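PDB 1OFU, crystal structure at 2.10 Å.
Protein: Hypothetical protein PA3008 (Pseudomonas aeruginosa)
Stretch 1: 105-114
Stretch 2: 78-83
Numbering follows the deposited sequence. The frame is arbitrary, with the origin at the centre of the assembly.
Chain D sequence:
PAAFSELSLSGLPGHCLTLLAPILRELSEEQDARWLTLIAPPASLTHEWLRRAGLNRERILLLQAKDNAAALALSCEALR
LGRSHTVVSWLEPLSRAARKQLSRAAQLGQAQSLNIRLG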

ATOM      1  N   ALA D 105       2.125  -5.747 -27.091  1.00 54.54           N
ATOM      2  CA  ALA D 105       2.434  -6.961 -26.341  1.00 52.43           C
ATOM      3  C   ALA D 105       1.505  -7.108 -25.139  1.00 50.11           C
ATOM      4  O   ALA D 105       1.066  -8.210 -24.814  1.00 46.76           O
ATOM      5  CB  ALA D 105       3.888  -6.931 -25.885  1.00 52.71           C
ATOM      6  N   ALA D 106       1.202  -5.986 -24.490  1.00 50.88           N
ATOM      7  CA  ALA D 106       0.326  -5.984 -23.324  1.00 50.58           C
ATOM      8  C   ALA D 106      -1.093  -6.409 -23.686  1.00 49.02           C
ATOM      9  O   ALA D 106      -1.729  -7.168 -22.952  1.00 49.11           O
ATOM     10  CB  ALA D 106       0.314  -4.592 -22.679  1.00 47.77           C
ATOM     11  N   GLN D 107      -1.591  -5.910 -24.813  1.00 51.31           N
ATOM     12  CA  GLN D 107      -2.941  -6.250 -25.265  1.00 53.63           C
ATOM     13  C   GLN D 107      -3.044  -7.747 -25.558  1.00 50.67           C
ATOM     14  O   GLN D 107      -4.013  -8.399 -25.177  1.00 49.80           O
ATOM     15  CB  GLN D 107      -3.293  -5.452 -26.520  1.00 58.20           C
ATOM     16  CG  GLN D 107      -3.151  -3.951 -26.345  1.00 63.76           C
ATOM     17  CD  GLN D 107      -3.707  -3.172 -27.516  1.00 65.04           C
ATOM     18  OE1 GLN D 107      -4.905  -3.209 -27.783  1.00 66.69           O
ATOM     19  NE2 GLN D 107      -2.834  -2.460 -28.226  1.00 65.20           N
ATOM     20  N   LEU D 108      -2.032  -8.283 -26.229  1.00 49.07           N
ATOM     21  CA  LEU D 108      -2.002  -9.701 -26.560  1.00 51.34           C
ATOM     22  C   LEU D 108      -2.073 -10.571 -25.309  1.00 51.62           C
ATOM     23  O   LEU D 108      -2.744 -11.604 -25.302  1.00 50.68           O
ATOM     24  CB  LEU D 108      -0.726 -10.031 -27.335  1.00 53.42           C
ATOM     25  CG  LEU D 108      -0.613  -9.486 -28.762  1.00 54.77           C
ATOM     26  CD1 LEU D 108       0.809  -9.680 -29.283  1.00 55.97           C
ATOM     27  CD2 LEU D 108      -1.619 -10.205 -29.651  1.00 55.47           C
ATOM     28  N   GLY D 109      -1.390 -10.148 -24.247  1.00 50.87           N
ATOM     29  CA  GLY D 109      -1.393 -10.930 -23.022  1.00 46.96           C
ATOM     30  C   GLY D 109      -2.464 -10.555 -22.018  1.00 47.99           C
ATOM     31  O   GLY D 109      -2.534 -11.151 -20.938  1.00 46.87           O
ATOM     32  N   GLN D 110      -3.314  -9.590 -22.375  1.00 50.44           N
ATOM     33  CA  GLN D 110      -4.367  -9.123 -21.476  1.00 49.12           C
ATOM     34  C   GLN D 110      -3.704  -8.719 -20.170  1.00 46.99           C
ATOM     35  O   GLN D 110      -4.175  -9.060 -19.082  1.00 44.36           O
ATOM     36  CB  GLN D 110      -5.396 -10.223 -21.197  1.00 54.04           C
ATOM     37  CG  GLN D 110      -6.483 -10.375 -22.251  1.00 67.57           C
ATOM     38  CD  GLN D 110      -6.021 -11.140 -23.472  1.00 77.65           C
ATOM     39  OE1 GLN D 110      -5.683 -12.325 -23.387  1.00 82.58           O
ATOM     40  NE2 GLN D 110      -6.005 -10.470 -24.619  1.00 81.41           N
ATOM     41  N   ALA D 111      -2.602  -7.988 -20.290  1.00 45.50           N
ATOM     42  CA  ALA D 111      -1.851  -7.558 -19.117  1.00 45.89           C
ATOM     43  C   ALA D 111      -1.481  -6.080 -19.173  1.00 46.89           C
ATOM     44  O   ALA D 111      -1.710  -5.407 -20.179  1.00 48.26           O
ATOM     45  CB  ALA D 111      -0.597  -8.403 -18.990  1.00 39.34           C
ATOM     46  N   GLN D 112      -0.886  -5.588 -18.090  1.00 47.04           N
ATOM     47  CA  GLN D 112      -0.486  -4.190 -18.010  1.00 44.08           C
ATOM     48  C   GLN D 112       1.014  -3.996 -18.136  1.00 43.11           C
ATOM     49  O   GLN D 112       1.801  -4.693 -17.500  1.00 41.76           O
ATOM     50  CB  GLN D 112      -0.948  -3.577 -16.686  1.00 43.57           C
ATOM     51  CG  GLN D 112      -2.453  -3.412 -16.539  1.00 45.41           C
ATOM     52  CD  GLN D 112      -3.069  -2.599 -17.667  1.00 46.79           C
ATOM     53  OE1 GLN D 112      -2.451  -1.669 -18.196  1.00 44.31           O
ATOM     54  NE2 GLN D 112      -4.299  -2.939 -18.030  1.00 44.29           N
ATOM     55  N   SER D 113       1.409  -3.048 -18.973  1.00 40.61           N
ATOM     56  CA  SER D 113       2.820  -2.741 -19.143  1.00 40.19           C
ATOM     57  C   SER D 113       3.076  -1.450 -18.356  1.00 43.14           C
ATOM     58  O   SER D 113       2.407  -0.437 -18.572  1.00 44.57           O
ATOM     59  CB  SER D 113       3.147  -2.539 -20.622  1.00 37.24           C
ATOM     60  OG  SER D 113       4.456  -2.023 -20.781  1.00 35.67           O
ATOM     61  N   LEU D 114       4.027  -1.496 -17.430  1.00 41.09           N
ATOM     62  CA  LEU D 114       4.356  -0.331 -16.619  1.00 37.25           C
ATOM     63  C   LEU D 114       5.847  -0.059 -16.681  1.00 39.15           C
ATOM     64  O   LEU D 114       6.658  -0.902 -16.292  1.00 37.62           O
ATOM     65  CB  LEU D 114       3.938  -0.554 -15.159  1.00 35.03           C
ATOM     66  CG  LEU D 114       4.359   0.509 -14.127  1.00 41.09           C
ATOM     67  CD1 LEU D 114       3.686   1.846 -14.435  1.00 39.44           C
ATOM     68  CD2 LEU D 114       3.979   0.040 -12.728  1.00 38.94           C
TER
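Stretch 2 78-83: ALRLGR

Leu79 is the centre of the contact. Of all the residues in the two stretches it has the largest area covered by the other stretch, 121 Å². Its CA-to-CB bond points toward stretch 1, and its side chain takes the m, t rotamer. Leu79 CB lies 3.9 Å from Ala105 CB and also 3.9 Å from Ala106 N. Leu79 CD2 lies 4.0 Å from Ala106 CB and 4.4 Å from Ala111 CB. The same methyl, Leu79 CD2, is 3.5 Å from Gln112 O, where the chain has entered a strand. Leu79 CD1 is 3.8 Å from Ser113 CB. One leucine thus spans the helix of stretch 1, the turn after it and the start of the strand.

The helix in stretch 1 enters from earlier in the chain and includes residues 105 to 108. That in stretch 2 also begins earlier and includes 78 to 80. The two backbones run in the same general direction here. Ala105 CA is 4.7 Å from Arg80 CA, and Gly109 CA is 3.7 Å from Gly82 CA. So short a spacing brings main chain against main chain.

Gly109 makes this close approach possible. Its CA is 3.3 Å from Leu79 O, in a CA-H...O contact with an angle of 161° at the hydrogen. A CB on Gly109 would fall 1.8 Å from Leu79 O, a clash. Leu79 O also accepts a hydrogen bond of 2.9 Å from Gly82 N. Gly82 CA in turn lies 3.5 Å from Gly109 O. Gly82 has positive phi, which favours glycine, and a CB there would sit a tight 3.1 Å from Gly109 O.

Stretch 1 leaves its helix through a Schellman motif. Gln110 has positive phi. Ala111 N bonds Ala106 O at 2.9 Å, and Gln110 N bonds Gln107 O at 3.1 Å. The turn leads into the strand at 112 to 114, which continues later in the chain.

Arg80 forms the polar edge. Its CA-to-CB bond points sideways, and the long side chain packs through its aliphatic part: Arg80 CG is 4.2 Å from Leu108 CD1. Its guanidinium lies obliquely to Ala105 CB, with Arg80 NH1 4.4 Å from that atom. Ala105 O is 3.5 Å from Arg80 N but is not hydrogen-bonded to it; it accepts a bond of 3.2 Å from Gly109 N instead. No hydrogen bond joins the stretches. Close packing accounts for the 394 Å² buried between them.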

ATOM      1  N   ALA D  78       7.369 -11.229 -22.053  1.00 47.99           N
ATOM      2  CA  ALA D  78       6.673 -11.567 -20.814  1.00 44.75           C
ATOM      3  C   ALA D  78       5.227 -11.069 -20.852  1.00 45.19           C
ATOM      4  O   ALA D  78       4.327 -11.705 -20.302  1.00 47.04           O
ATOM      5  CB  ALA D  78       7.415 -10.962 -19.617  1.00 42.72           C
ATOM      6  N   LEU D  79       5.005  -9.922 -21.488  1.00 44.72           N
ATOM      7  CA  LEU D  79       3.653  -9.372 -21.604  1.00 48.26           C
ATOM      8  C   LEU D  79       2.871 -10.265 -22.554  1.00 46.96           C
ATOM      9  O   LEU D  79       1.766 -10.717 -22.256  1.00 46.31           O
ATOM     10  CB  LEU D  79       3.702  -7.952 -22.175  1.00 46.03           C
ATOM     11  CG  LEU D  79       4.190  -6.845 -21.236  1.00 46.49           C
ATOM     12  CD1 LEU D  79       4.719  -5.675 -22.043  1.00 45.28           C
ATOM     13  CD2 LEU D  79       3.053  -6.417 -20.333  1.00 41.64           C
ATOM     14  N   ARG D  80       3.482 -10.507 -23.706  1.00 48.37           N
ATOM     15  CA  ARG D  80       2.925 -11.329 -24.771  1.00 51.31           C
ATOM     16  C   ARG D  80       2.432 -12.688 -24.264  1.00 48.84           C
ATOM     17  O   ARG D  80       1.305 -13.093 -24.544  1.00 43.82           O
ATOM     18  CB  ARG D  80       4.009 -11.517 -25.829  1.00 54.14           C
ATOM     19  CG  ARG D  80       3.575 -12.050 -27.164  1.00 60.71           C
ATOM     20  CD  ARG D  80       4.759 -11.944 -28.105  1.00 64.70           C
ATOM     21  NE  ARG D  80       5.218 -10.559 -28.199  1.00 67.60           N
ATOM     22  CZ  ARG D  80       6.481 -10.197 -28.409  1.00 68.97           C
ATOM     23  NH1 ARG D  80       6.800  -8.911 -28.485  1.00 69.45           N
ATOM     24  NH2 ARG D  80       7.428 -11.118 -28.527  1.00 65.25           N
ATOM     25  N   LEU D  81       3.289 -13.381 -23.514  1.00 49.28           N
ATOM     26  CA  LEU D  81       2.971 -14.698 -22.965  1.00 46.44           C
ATOM     27  C   LEU D  81       1.758 -14.671 -22.047  1.00 47.02           C
ATOM     28  O   LEU D  81       1.163 -15.711 -21.760  1.00 43.99           O
ATOM     29  CB  LEU D  81       4.183 -15.255 -22.208  1.00 49.36           C
ATOM     30  CG  LEU D  81       5.308 -15.915 -23.013  1.00 47.69           C
ATOM     31  CD1 LEU D  81       5.561 -15.179 -24.309  1.00 54.35           C
ATOM     32  CD2 LEU D  81       6.558 -15.946 -22.161  1.00 48.36           C
ATOM     33  N   GLY D  82       1.411 -13.479 -21.574  1.00 47.28           N
ATOM     34  CA  GLY D  82       0.249 -13.321 -20.714  1.00 42.40           C
ATOM     35  C   GLY D  82       0.246 -14.049 -19.387  1.00 42.54           C
ATOM     36  O   GLY D  82      -0.818 -14.382 -18.857  1.00 41.99           O
ATOM     37  N   ARG D  83       1.422 -14.287 -18.823  1.00 40.96           N
ATOM     38  CA  ARG D  83       1.485 -14.979 -17.545  1.00 42.14           C
ATOM     39  C   ARG D  83       1.599 -14.009 -16.365  1.00 40.42           C
ATOM     40  O   ARG D  83       1.557 -14.418 -15.202  1.00 39.49           O
ATOM     41  CB  ARG D  83       2.662 -15.957 -17.538  1.00 47.07           C
ATOM     42  CG  ARG D  83       2.331 -17.240 -16.814  1.00 53.11           C
ATOM     43  CD  ARG D  83       2.294 -18.436 -17.750  1.00 57.78           C
ATOM     44  NE  ARG D  83       1.898 -18.102 -19.113  1.00 60.46           N
ATOM     45  CZ  ARG D  83       1.762 -19.000 -20.087  1.00 63.47           C
ATOM     46  NH1 ARG D  83       1.981 -20.287 -19.842  1.00 64.72           N
ATOM     47  NH2 ARG D  83       1.430 -18.615 -21.313  1.00 60.78           N
TER